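Local atomic coordinates of Nup188 (PDB entry 4KF8), a protein that probably serves as a scaffold nucleoporin of the nuclear pore complex and shares structural and functional properties with nuclear transport receptors. Residues 71-83 / 123-137. Numbering follows the deposited sequence.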
loop_
_atom_site.group_PDB
_atom_site.type_symbol
_atom_site.label_atom_id
_atom_site.label_comp_id
_atom_site.label_asym_id
_atom_site.label_seq_id
_atom_site.Cartn_x
_atom_site.Cartn_y
_atom_site.Cartn_z
ATOM N N LEU A 71 -0.086 -6.837 20.713
ATOM C CA LEU A 71 1.336 -7.113 20.547
ATOM C C LEU A 71 1.620 -8.614 20.613
ATOM O O LEU A 71 2.526 -9.115 19.944
ATOM C CB LEU A 71 2.149 -6.360 21.602
ATOM C CG LEU A 71 2.058 -4.835 21.512
ATOM C CD1 LEU A 71 2.697 -4.175 22.721
ATOM C CD2 LEU A 71 2.707 -4.341 20.227
ATOM N N THR A 72 0.840 -9.327 21.418
ATOM C CA THR A 72 0.956 -10.776 21.495
ATOM C C THR A 72 0.471 -11.403 20.194
ATOM O O THR A 72 0.940 -12.469 19.792
ATOM C CB THR A 72 0.134 -11.347 22.659
ATOM O OG1 THR A 72 0.352 -10.560 23.836
ATOM C CG2 THR A 72 0.528 -12.790 22.928
ATOM N N THR A 73 -0.469 -10.726 19.538
ATOM C CA THR A 73 -1.036 -11.198 18.281
ATOM C C THR A 73 -0.053 -11.003 17.132
ATOM O O THR A 73 0.023 -11.825 16.220
ATOM C CB THR A 73 -2.338 -10.448 17.945
ATOM O OG1 THR A 73 -3.128 -10.297 19.131
ATOM C CG2 THR A 73 -3.139 -11.202 16.888
ATOM N N LEU A 74 0.700 -9.910 17.184
ATOM C CA LEU A 74 1.653 -9.578 16.128
ATOM C C LEU A 74 2.765 -10.614 15.964
ATOM O O LEU A 74 3.286 -10.802 14.864
ATOM C CB LEU A 74 2.253 -8.191 16.373
ATOM C CG LEU A 74 1.314 -7.014 16.114
ATOM C CD1 LEU A 74 1.866 -5.745 16.731
ATOM C CD2 LEU A 74 1.095 -6.832 14.619
ATOM N N ASP A 75 3.129 -11.286 17.052
ATOM C CA ASP A 75 4.150 -12.322 16.977
ATOM C C ASP A 75 3.531 -13.678 16.692
ATOM O O ASP A 75 3.849 -14.321 15.691
ATOM C CB ASP A 75 4.951 -12.400 18.275
ATOM C CG ASP A 75 6.088 -13.406 18.196
ATOM O OD1 ASP A 75 5.840 -14.609 18.430
ATOM O OD2 ASP A 75 7.231 -12.991 17.900
ATOM N N ARG A 76 2.642 -14.099 17.586
ATOM C CA ARG A 76 2.068 -15.439 17.544
ATOM C C ARG A 76 1.167 -15.671 16.329
ATOM O O ARG A 76 1.032 -16.804 15.866
ATOM C CB ARG A 76 1.316 -15.737 18.845
ATOM N N VAL A 77 0.563 -14.608 15.807
ATOM C CA VAL A 77 -0.319 -14.749 14.648
ATOM C C VAL A 77 0.286 -14.230 13.339
ATOM O O VAL A 77 0.487 -15.000 12.401
ATOM C CB VAL A 77 -1.710 -14.094 14.882
ATOM C CG1 VAL A 77 -2.533 -14.116 13.602
ATOM C CG2 VAL A 77 -2.457 -14.801 16.004
ATOM N N VAL A 78 0.579 -12.933 13.278
ATOM C CA VAL A 78 0.947 -12.294 12.012
ATOM C C VAL A 78 2.334 -12.676 11.480
ATOM O O VAL A 78 2.477 -13.055 10.317
ATOM C CB VAL A 78 0.838 -10.758 12.093
ATOM C CG1 VAL A 78 1.093 -10.144 10.729
ATOM C CG2 VAL A 78 -0.530 -10.345 12.608
ATOM N N ALA A 79 3.353 -12.563 12.323
ATOM C CA ALA A 79 4.714 -12.880 11.903
ATOM C C ALA A 79 4.869 -14.364 11.569
ATOM O O ALA A 79 5.387 -14.721 10.510
ATOM C CB ALA A 79 5.710 -12.463 12.977
ATOM N N ARG A 80 4.400 -15.218 12.474
ATOM C CA ARG A 80 4.536 -16.666 12.330
ATOM C C ARG A 80 3.858 -17.208 11.073
ATOM O O ARG A 80 4.363 -18.128 10.430
ATOM C CB ARG A 80 3.974 -17.369 13.566
ATOM C CG ARG A 80 4.062 -18.885 13.523
ATOM C CD ARG A 80 3.284 -19.500 14.675
ATOM N NE ARG A 80 3.670 -18.913 15.956
ATOM C CZ ARG A 80 3.076 -19.184 17.113
ATOM N NH1 ARG A 80 2.058 -20.035 17.160
ATOM N NH2 ARG A 80 3.499 -18.600 18.227
ATOM N N SER A 81 2.714 -16.631 10.725
ATOM C CA SER A 81 1.944 -17.113 9.586
ATOM C C SER A 81 2.612 -16.795 8.253
ATOM O O SER A 81 2.628 -17.632 7.350
ATOM C CB SER A 81 0.519 -16.559 9.623
ATOM O OG SER A 81 -0.208 -17.105 10.709
ATOM N N PHE A 82 3.163 -15.590 8.133
ATOM C CA PHE A 82 3.848 -15.182 6.909
ATOM C C PHE A 82 5.057 -16.069 6.631
ATOM O O PHE A 82 5.365 -16.370 5.478
ATOM C CB PHE A 82 4.277 -13.715 6.979
ATOM C CG PHE A 82 5.055 -13.260 5.777
ATOM C CD1 PHE A 82 4.418 -13.037 4.571
ATOM C CD2 PHE A 82 6.423 -13.068 5.850
ATOM C CE1 PHE A 82 5.127 -12.626 3.460
ATOM C CE2 PHE A 82 7.137 -12.658 4.743
ATOM C CZ PHE A 82 6.484 -12.437 3.546
ATOM N N ARG A 83 5.736 -16.479 7.699
ATOM C CA ARG A 83 6.846 -17.421 7.604
ATOM C C ARG A 83 6.403 -18.712 6.923
ATOM O O ARG A 83 7.126 -19.275 6.102
ATOM C CB ARG A 83 7.387 -17.740 8.998
ATOM C CG ARG A 83 7.924 -16.536 9.744
ATOM C CD ARG A 83 9.352 -16.213 9.328
ATOM N NE ARG A 83 10.302 -17.209 9.817
ATOM C CZ ARG A 83 11.028 -18.004 9.038
ATOM N NH1 ARG A 83 10.925 -17.917 7.718
ATOM N NH2 ARG A 83 11.864 -18.881 9.577
ATOM N N GLN A 123 8.998 -2.119 19.432
ATOM C CA GLN A 123 8.469 -3.400 19.864
ATOM C C GLN A 123 8.095 -4.237 18.644
ATOM O O GLN A 123 8.510 -5.389 18.519
ATOM C CB GLN A 123 7.236 -3.185 20.736
ATOM C CG GLN A 123 7.042 -4.231 21.804
ATOM C CD GLN A 123 7.963 -4.028 22.990
ATOM O OE1 GLN A 123 7.652 -3.269 23.907
ATOM N NE2 GLN A 123 9.103 -4.712 22.979
ATOM N N VAL A 124 7.308 -3.644 17.750
ATOM C CA VAL A 124 6.952 -4.287 16.493
ATOM C C VAL A 124 8.214 -4.607 15.702
ATOM O O VAL A 124 8.377 -5.724 15.214
ATOM C CB VAL A 124 6.032 -3.398 15.642
ATOM C CG1 VAL A 124 5.582 -4.145 14.394
ATOM C CG2 VAL A 124 4.831 -2.950 16.459
ATOM N N LEU A 125 9.105 -3.622 15.598
ATOM C CA LEU A 125 10.403 -3.807 14.952
ATOM C C LEU A 125 11.118 -5.014 15.548
ATOM O O LEU A 125 11.642 -5.855 14.819
ATOM C CB LEU A 125 11.252 -2.541 15.107
ATOM C CG LEU A 125 12.687 -2.460 14.564
ATOM C CD1 LEU A 125 13.714 -2.977 15.571
ATOM C CD2 LEU A 125 12.817 -3.190 13.233
ATOM N N ASN A 126 11.130 -5.088 16.875
ATOM C CA ASN A 126 11.712 -6.213 17.594
ATOM C C ASN A 126 11.040 -7.522 17.192
ATOM O O ASN A 126 11.710 -8.476 16.791
ATOM C CB ASN A 126 11.565 -5.996 19.103
ATOM C CG ASN A 126 12.746 -6.524 19.892
ATOM O OD1 ASN A 126 13.868 -6.585 19.388
ATOM N ND2 ASN A 126 12.500 -6.900 21.142
ATOM N N ILE A 127 9.712 -7.544 17.297
ATOM C CA ILE A 127 8.910 -8.727 16.989
ATOM C C ILE A 127 9.092 -9.171 15.549
ATOM O O ILE A 127 9.329 -10.353 15.271
ATOM C CB ILE A 127 7.405 -8.462 17.197
ATOM C CG1 ILE A 127 7.095 -8.181 18.668
ATOM C CG2 ILE A 127 6.589 -9.640 16.690
ATOM C CD1 ILE A 127 5.679 -7.715 18.896
HETATM N N MSE A 128 8.967 -8.217 14.634
HETATM C CA MSE A 128 9.125 -8.502 13.216
HETATM C C MSE A 128 10.512 -9.065 12.935
HETATM O O MSE A 128 10.643 -10.248 12.641
HETATM C CB MSE A 128 8.854 -7.245 12.389
HETATM C CG MSE A 128 7.413 -6.770 12.486
HETATM SE SE MSE A 128 6.118 -8.169 12.069
HETATM C CE MSE A 128 6.460 -8.305 10.162
ATOM N N SER A 129 11.537 -8.226 13.073
ATOM C CA SER A 129 12.930 -8.628 12.852
ATOM C C SER A 129 13.304 -10.000 13.428
ATOM O O SER A 129 14.176 -10.688 12.891
ATOM C CB SER A 129 13.887 -7.551 13.383
ATOM O OG SER A 129 13.566 -7.183 14.717
ATOM N N SER A 130 12.641 -10.396 14.513
ATOM C CA SER A 130 12.884 -11.705 15.120
ATOM C C SER A 130 12.662 -12.834 14.117
ATOM O O SER A 130 13.564 -13.629 13.861
ATOM C CB SER A 130 12.003 -11.916 16.355
ATOM O OG SER A 130 12.241 -10.916 17.331
ATOM N N HIS A 131 11.462 -12.900 13.553
ATOM C CA HIS A 131 11.212 -13.796 12.436
ATOM C C HIS A 131 11.928 -13.286 11.190
ATOM O O HIS A 131 12.598 -12.247 11.216
ATOM C CB HIS A 131 9.713 -13.926 12.171
ATOM C CG HIS A 131 9.007 -14.819 13.144
ATOM N ND1 HIS A 131 8.920 -16.183 12.971
ATOM C CD2 HIS A 131 8.364 -14.542 14.302
ATOM C CE1 HIS A 131 8.251 -16.711 13.983
ATOM N NE2 HIS A 131 7.903 -15.738 14.803
ATOM N N ASN A 132 11.778 -14.021 10.095
ATOM C CA ASN A 132 12.438 -13.673 8.841
ATOM C C ASN A 132 11.810 -12.471 8.138
ATOM O O ASN A 132 12.507 -11.541 7.731
ATOM C CB ASN A 132 12.492 -14.887 7.915
ATOM C CG ASN A 132 13.835 -15.591 7.961
ATOM O OD1 ASN A 132 14.706 -15.244 8.762
ATOM N ND2 ASN A 132 14.014 -16.582 7.095
ATOM N N VAL A 133 10.486 -12.512 8.016
ATOM C CA VAL A 133 9.646 -11.387 7.576
ATOM C C VAL A 133 10.139 -10.521 6.407
ATOM O O VAL A 133 10.149 -10.984 5.270
ATOM C CB VAL A 133 9.151 -10.520 8.773
ATOM C CG1 VAL A 133 8.186 -11.330 9.629
ATOM C CG2 VAL A 133 10.314 -9.991 9.620
ATOM N N LEU A 134 10.507 -9.269 6.680
ATOM C CA LEU A 134 10.894 -8.328 5.623
ATOM C C LEU A 134 11.994 -8.854 4.699
ATOM O O LEU A 134 12.009 -8.547 3.509
ATOM C CB LEU A 134 11.242 -6.929 6.171
ATOM C CG LEU A 134 11.914 -6.677 7.525
ATOM C CD1 LEU A 134 12.687 -5.373 7.474
ATOM C CD2 LEU A 134 10.894 -6.612 8.650
ATOM N N GLN A 135 12.898 -9.656 5.248
ATOM C CA GLN A 135 13.864 -10.372 4.430
ATOM C C GLN A 135 13.122 -11.259 3.426
ATOM O O GLN A 135 13.370 -11.191 2.223
ATOM C CB GLN A 135 14.771 -11.225 5.313
ATOM C CG GLN A 135 15.414 -10.479 6.470
ATOM C CD GLN A 135 16.054 -11.424 7.468
ATOM O OE1 GLN A 135 17.270 -11.621 7.465
ATOM N NE2 GLN A 135 15.235 -12.025 8.324
ATOM N N VAL A 136 12.201 -12.078 3.928
ATOM C CA VAL A 136 11.426 -12.977 3.075
ATOM C C VAL A 136 10.367 -12.216 2.268
ATOM O O VAL A 136 10.062 -12.580 1.131
ATOM C CB VAL A 136 10.789 -14.127 3.891
ATOM C CG1 VAL A 136 9.851 -14.959 3.031
ATOM C CG2 VAL A 136 11.871 -15.012 4.486
ATOM N N ALA A 137 9.821 -11.151 2.851
ATOM C CA ALA A 137 8.904 -10.276 2.124
ATOM C C ALA A 137 9.580 -9.659 0.898
ATOM O O ALA A 137 8.984 -9.596 -0.180
ATOM C CB ALA A 137 8.366 -9.192 3.041
#
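The carbonyl oxygen of Asn-132, a residue that packs under the Arg-83 guanidinium, is gripped twice: Gln-135 N bonds to it, and Gln-135 NE2 reaches Asn-132 O at 2.8 Å, on a lone pair in the carbonyl plane. Glutamine suits this place because its amide can fold back onto the turn joining helices 121-130 and 134-143. Arg-83 lies along that turn. Bends at chi2 (-82°) and chi3 (-71°) curl the chain of Arg-83 so that its CD meets Asn-132 N at 3.4 Å, CG rests by His-131, and one guanidinium face takes Asn-132 CB. Were Arg-83 replaced by alanine, His-131 and Asn-132 would probably lose this aliphatic and planar cover, and a gap would open beside the turn. Ala-79 suits its place beside the ring, since its short side chain lets His-131 come close, CB 3.6 Å from His-131 CD2, while the Asp-75 carboxylate approaches the ring edge. Towards the helix starts, Ile-127 suits its place because its two branches touch different residues: CG2 lies 3.6 Å from Asp-75 CB, and CD1 sits against Leu-71 O. At the other end the Phe-82 ring points its edge at helix 134-143, with CZ 3.8 Å from Ala-137 CB, a methyl small enough to admit it. Segments 71-83 and 123-130 run nearly parallel (27°), as in an alpha-solenoid; Leu-74 and Phe-82 also pack on the intervening helix 98-113, and Phe-82 and Met-128 reach helix 154-167.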